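Local structure of AxyAgu115A (Amphibacillus xylanus NBRC 15112, 6NPS) at residues R665-G679 with T760-V772. The protein is probably an alpha-glucuronidase of glycoside hydrolase family 115, a hemicellulase acting on glucuronic acid side groups of arabinoglucuronoxylan. The protein carries 3 engineered substitutions. Numbering follows the deposited sequence.
Sequences RLLVSIDGTELRSEG and TVKTPVGKVTIVV
Val668 meets Val768 tip to tip, with CG2 of Val668 lying 3.9 Å from CG2 of Val768 and also touching Val761 CG1. With CG1 anti to the backbone N (chi1 176°), Val668 turns that other methyl against Ile770 CD1. Farther along, Ile670 and Ile770 reach end to end, their CD1 atoms 3.8 Å apart. These residues line the interior of a beta sandwich: strand 666-670 belongs to one sheet, the hairpin of 754-763 and 766-775 to the other, and Leu687 of strand 686-688, next to 766-775 in that second sheet, touches both Ile670 and Val768. At the other end Leu666 and Thr763 run alongside one another, pointing opposite ways, and Leu666 CD1 lies across Pro764 CD.

The polar atoms gather at this end. One water donates to Leu666 O and Glu678 O and accepts from Thr763 OG1 at 2.6 Å. Lys767 N donates to Gly679 O at 3.1 Å, the one direct hydrogen bond between the two segments. A CB on Gly679 would run into that same Lys767 N. Ser677 OG, 3.5 Å from Val768 CG2, accepts from Gly679 N in an ST turn and is also bonded to Val684 O.

Arg665 lays CG on both methyls of Val765, then bends at chi3 (37°) into a side-on salt bridge with Glu678. NE takes OE1 at 2.7 Å, tilted from the guanidinium plane; NH2 takes OE2 within it. NH2 also bonds Asn650 O of the second subunit. A leucine here would probably leave the Glu678 carboxylate without its mate and free to turn. Apolar packing thus joins the sheets, the water and the Lys767-Gly679 bond tie one end, and the ionic pair links the ends of 665-679 beside the second subunit.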
loop_
_atom_site.group_PDB
_atom_site.type_symbol
_atom_site.label_atom_id
_atom_site.label_comp_id
_atom_site.label_asym_id
_atom_site.label_seq_id
_atom_site.Cartn_x
_atom_site.Cartn_y
_atom_site.Cartn_z
ATOM N N ARG A 665 -0.376 20.859 -14.480
ATOM C CA ARG A 665 -0.089 19.596 -15.116
ATOM C C ARG A 665 -1.390 18.854 -15.384
ATOM O O ARG A 665 -2.408 19.034 -14.690
ATOM C CB ARG A 665 0.832 18.744 -14.213
ATOM C CG ARG A 665 2.174 19.342 -13.921
ATOM C CD ARG A 665 2.781 18.897 -12.520
ATOM N NE ARG A 665 2.472 17.490 -12.219
ATOM C CZ ARG A 665 2.812 16.881 -11.085
ATOM N NH1 ARG A 665 3.451 17.591 -10.154
ATOM N NH2 ARG A 665 2.468 15.582 -10.873
ATOM N N LEU A 666 -1.331 17.975 -16.386
ATOM C CA LEU A 666 -2.475 17.197 -16.806
ATOM C C LEU A 666 -2.038 15.758 -17.019
ATOM O O LEU A 666 -1.037 15.495 -17.698
ATOM C CB LEU A 666 -3.048 17.768 -18.134
ATOM C CG LEU A 666 -3.764 19.111 -18.031
ATOM C CD1 LEU A 666 -4.211 19.536 -19.476
ATOM C CD2 LEU A 666 -4.969 19.013 -17.098
ATOM N N LEU A 667 -2.806 14.830 -16.496
ATOM C CA LEU A 667 -2.513 13.423 -16.675
ATOM C C LEU A 667 -3.358 12.895 -17.826
ATOM O O LEU A 667 -4.576 13.079 -17.835
ATOM C CB LEU A 667 -2.803 12.664 -15.374
ATOM C CG LEU A 667 -2.508 11.175 -15.520
ATOM C CD1 LEU A 667 -0.973 11.000 -15.530
ATOM C CD2 LEU A 667 -3.149 10.388 -14.385
ATOM N N VAL A 668 -2.717 12.253 -18.801
ATOM C CA VAL A 668 -3.426 11.571 -19.883
ATOM C C VAL A 668 -3.444 10.076 -19.590
ATOM O O VAL A 668 -2.386 9.475 -19.365
ATOM C CB VAL A 668 -2.752 11.850 -21.242
ATOM C CG1 VAL A 668 -3.439 11.059 -22.372
ATOM C CG2 VAL A 668 -2.723 13.341 -21.534
ATOM N N SER A 669 -4.629 9.450 -19.627
ATOM C CA SER A 669 -4.706 8.026 -19.338
ATOM C C SER A 669 -5.595 7.319 -20.349
ATOM O O SER A 669 -6.574 7.887 -20.835
ATOM C CB SER A 669 -5.211 7.787 -17.900
ATOM O OG SER A 669 -6.500 8.355 -17.679
ATOM N N ILE A 670 -5.238 6.081 -20.678
ATOM C CA ILE A 670 -5.977 5.293 -21.662
ATOM C C ILE A 670 -7.084 4.549 -20.923
ATOM O O ILE A 670 -6.808 3.803 -19.983
ATOM C CB ILE A 670 -5.054 4.295 -22.381
ATOM C CG1 ILE A 670 -3.833 5.002 -22.991
ATOM C CG2 ILE A 670 -5.870 3.468 -23.436
ATOM C CD1 ILE A 670 -4.227 6.197 -23.863
ATOM N N ASP A 671 -8.330 4.719 -21.341
ATOM C CA ASP A 671 -9.398 4.128 -20.537
ATOM C C ASP A 671 -9.318 2.601 -20.606
ATOM O O ASP A 671 -8.955 2.031 -21.634
ATOM C CB ASP A 671 -10.756 4.640 -21.008
ATOM C CG ASP A 671 -10.913 6.157 -20.804
ATOM O OD1 ASP A 671 -9.996 6.803 -20.249
ATOM O OD2 ASP A 671 -11.952 6.710 -21.225
ATOM N N GLY A 672 -9.620 1.940 -19.486
ATOM C CA GLY A 672 -9.573 0.496 -19.409
ATOM C C GLY A 672 -8.215 -0.111 -19.122
ATOM O O GLY A 672 -8.099 -1.345 -19.145
ATOM N N THR A 673 -7.181 0.704 -18.867
ATOM C CA THR A 673 -5.799 0.248 -18.654
ATOM C C THR A 673 -5.128 1.124 -17.597
ATOM O O THR A 673 -5.656 2.167 -17.197
ATOM C CB THR A 673 -4.934 0.358 -19.934
ATOM O OG1 THR A 673 -4.588 1.733 -20.127
ATOM C CG2 THR A 673 -5.670 -0.139 -21.217
ATOM N N GLU A 674 -3.913 0.741 -17.194
ATOM C CA GLU A 674 -3.099 1.560 -16.303
ATOM C C GLU A 674 -2.156 2.490 -17.046
ATOM O O GLU A 674 -1.326 3.145 -16.407
ATOM C CB GLU A 674 -2.255 0.668 -15.377
ATOM C CG GLU A 674 -3.127 -0.248 -14.521
ATOM C CD GLU A 674 -2.329 -1.180 -13.609
ATOM O OE1 GLU A 674 -1.824 -2.230 -14.074
ATOM O OE2 GLU A 674 -2.231 -0.857 -12.410
ATOM N N LEU A 675 -2.237 2.539 -18.364
ATOM C CA LEU A 675 -1.308 3.346 -19.148
ATOM C C LEU A 675 -1.597 4.825 -18.948
ATOM O O LEU A 675 -2.714 5.273 -19.176
ATOM C CB LEU A 675 -1.433 2.991 -20.631
ATOM C CG LEU A 675 -1.037 1.557 -21.003
ATOM C CD1 LEU A 675 -1.648 1.214 -22.346
ATOM C CD2 LEU A 675 0.471 1.429 -21.032
ATOM N N ARG A 676 -0.578 5.605 -18.589
ATOM C CA ARG A 676 -0.829 7.012 -18.307
ATOM C C ARG A 676 0.448 7.812 -18.487
ATOM O O ARG A 676 1.558 7.267 -18.470
ATOM C CB ARG A 676 -1.403 7.204 -16.884
ATOM C CG ARG A 676 -0.382 6.931 -15.735
ATOM C CD ARG A 676 -1.029 6.059 -14.700
ATOM N NE ARG A 676 -0.009 5.486 -13.850
ATOM C CZ ARG A 676 -0.137 4.350 -13.192
ATOM N NH1 ARG A 676 -1.268 3.661 -13.265
ATOM N NH2 ARG A 676 0.863 3.935 -12.431
ATOM N N SER A 677 0.288 9.122 -18.643
ATOM C CA SER A 677 1.498 9.906 -18.829
ATOM C C SER A 677 1.191 11.376 -18.578
ATOM O O SER A 677 0.119 11.860 -18.937
ATOM C CB SER A 677 2.060 9.737 -20.257
ATOM O OG SER A 677 3.117 10.674 -20.506
ATOM N N GLU A 678 2.158 12.095 -18.009
ATOM C CA GLU A 678 2.066 13.552 -17.953
ATOM C C GLU A 678 2.809 14.258 -19.078
ATOM O O GLU A 678 2.885 15.495 -19.067
ATOM C CB GLU A 678 2.554 14.072 -16.603
ATOM C CG GLU A 678 1.557 13.776 -15.488
ATOM C CD GLU A 678 1.762 14.581 -14.172
ATOM O OE1 GLU A 678 2.324 15.702 -14.186
ATOM O OE2 GLU A 678 1.316 14.082 -13.115
ATOM N N GLY A 679 3.357 13.515 -20.039
ATOM C CA GLY A 679 3.992 14.136 -21.188
ATOM C C GLY A 679 5.421 14.569 -20.978
ATOM O O GLY A 679 5.915 15.416 -21.725
ATOM N N THR A 760 -1.748 13.330 -30.857
ATOM C CA THR A 760 -0.847 14.137 -30.050
ATOM C C THR A 760 -1.655 14.993 -29.077
ATOM O O THR A 760 -2.567 15.714 -29.489
ATOM C CB THR A 760 0.030 15.006 -30.937
ATOM O OG1 THR A 760 1.003 14.169 -31.577
ATOM C CG2 THR A 760 0.740 16.079 -30.082
ATOM N N VAL A 761 -1.340 14.894 -27.786
ATOM C CA VAL A 761 -2.019 15.668 -26.747
ATOM C C VAL A 761 -0.988 16.600 -26.124
ATOM O O VAL A 761 -0.085 16.140 -25.408
ATOM C CB VAL A 761 -2.635 14.790 -25.659
ATOM C CG1 VAL A 761 -3.375 15.682 -24.656
ATOM C CG2 VAL A 761 -3.565 13.753 -26.273
ATOM N N LYS A 762 -1.149 17.900 -26.336
ATOM C CA LYS A 762 -0.237 18.881 -25.775
ATOM C C LYS A 762 -0.852 19.482 -24.522
ATOM O O LYS A 762 -2.038 19.849 -24.510
ATOM C CB LYS A 762 0.130 19.953 -26.802
ATOM C CG LYS A 762 1.185 19.409 -27.743
ATOM C CD LYS A 762 1.907 20.471 -28.556
ATOM C CE LYS A 762 0.962 21.561 -29.016
ATOM N NZ LYS A 762 0.466 21.357 -30.412
ATOM N N THR A 763 -0.055 19.524 -23.445
ATOM C CA THR A 763 -0.479 20.041 -22.153
ATOM C C THR A 763 0.474 21.164 -21.753
ATOM O O THR A 763 1.497 21.366 -22.420
ATOM C CB THR A 763 -0.465 18.942 -21.090
ATOM O OG1 THR A 763 0.895 18.691 -20.721
ATOM C CG2 THR A 763 -1.137 17.640 -21.596
ATOM N N PRO A 764 0.183 21.917 -20.687
ATOM C CA PRO A 764 1.067 23.042 -20.335
ATOM C C PRO A 764 2.492 22.637 -20.031
ATOM O O PRO A 764 3.386 23.482 -20.142
ATOM C CB PRO A 764 0.376 23.661 -19.111
ATOM C CG PRO A 764 -1.092 23.399 -19.392
ATOM C CD PRO A 764 -1.099 22.000 -19.955
ATOM N N VAL A 765 2.761 21.367 -19.728
ATOM C CA VAL A 765 4.098 20.966 -19.319
ATOM C C VAL A 765 4.730 19.934 -20.243
ATOM O O VAL A 765 5.892 19.567 -20.033
ATOM C CB VAL A 765 4.087 20.460 -17.866
ATOM C CG1 VAL A 765 3.401 21.500 -16.975
ATOM C CG2 VAL A 765 3.357 19.132 -17.785
ATOM N N GLY A 766 4.027 19.474 -21.281
ATOM C CA GLY A 766 4.623 18.461 -22.139
ATOM C C GLY A 766 3.701 17.965 -23.235
ATOM O O GLY A 766 2.776 18.675 -23.630
ATOM N N LYS A 767 3.910 16.738 -23.694
ATOM C CA LYS A 767 3.210 16.229 -24.866
ATOM C C LYS A 767 3.103 14.720 -24.739
ATOM O O LYS A 767 4.112 14.063 -24.476
ATOM C CB LYS A 767 3.990 16.597 -26.138
ATOM C CG LYS A 767 3.446 15.953 -27.378
ATOM C CD LYS A 767 3.942 16.662 -28.644
ATOM C CE LYS A 767 5.311 17.241 -28.465
ATOM N NZ LYS A 767 6.044 17.349 -29.758
ATOM N N VAL A 768 1.906 14.180 -24.892
ATOM C CA VAL A 768 1.675 12.734 -24.851
ATOM C C VAL A 768 1.295 12.291 -26.258
ATOM O O VAL A 768 0.419 12.898 -26.889
ATOM C CB VAL A 768 0.588 12.356 -23.831
ATOM C CG1 VAL A 768 0.273 10.832 -23.889
ATOM C CG2 VAL A 768 1.054 12.735 -22.379
ATOM N N THR A 769 1.950 11.250 -26.764
ATOM C CA THR A 769 1.550 10.656 -28.033
ATOM C C THR A 769 0.773 9.375 -27.754
ATOM O O THR A 769 1.198 8.549 -26.936
ATOM C CB THR A 769 2.800 10.413 -28.865
ATOM O OG1 THR A 769 3.479 11.666 -28.965
ATOM C CG2 THR A 769 2.486 9.907 -30.243
ATOM N N ILE A 770 -0.403 9.247 -28.355
ATOM C CA ILE A 770 -1.214 8.043 -28.220
ATOM C C ILE A 770 -1.151 7.295 -29.542
ATOM O O ILE A 770 -1.504 7.851 -30.601
ATOM C CB ILE A 770 -2.655 8.387 -27.828
ATOM C CG1 ILE A 770 -2.664 9.100 -26.484
ATOM C CG2 ILE A 770 -3.549 7.137 -27.827
ATOM C CD1 ILE A 770 -4.048 9.389 -25.983
ATOM N N VAL A 771 -0.631 6.064 -29.516
ATOM C CA VAL A 771 -0.471 5.298 -30.750
ATOM C C VAL A 771 -1.708 4.444 -30.948
ATOM O O VAL A 771 -2.126 3.728 -30.033
ATOM C CB VAL A 771 0.793 4.433 -30.730
ATOM C CG1 VAL A 771 0.894 3.656 -32.081
ATOM C CG2 VAL A 771 2.024 5.339 -30.536
ATOM N N VAL A 772 -2.298 4.523 -32.141
ATOM C CA VAL A 772 -3.580 3.875 -32.394
ATOM C C VAL A 772 -3.407 2.897 -33.550
ATOM O O VAL A 772 -3.593 3.266 -34.715
ATOM C CB VAL A 772 -4.680 4.911 -32.672
ATOM C CG1 VAL A 772 -6.080 4.233 -32.829
ATOM C CG2 VAL A 772 -4.710 5.970 -31.547
HETATM O O HOH W 1 1.111 17.136 -18.594
#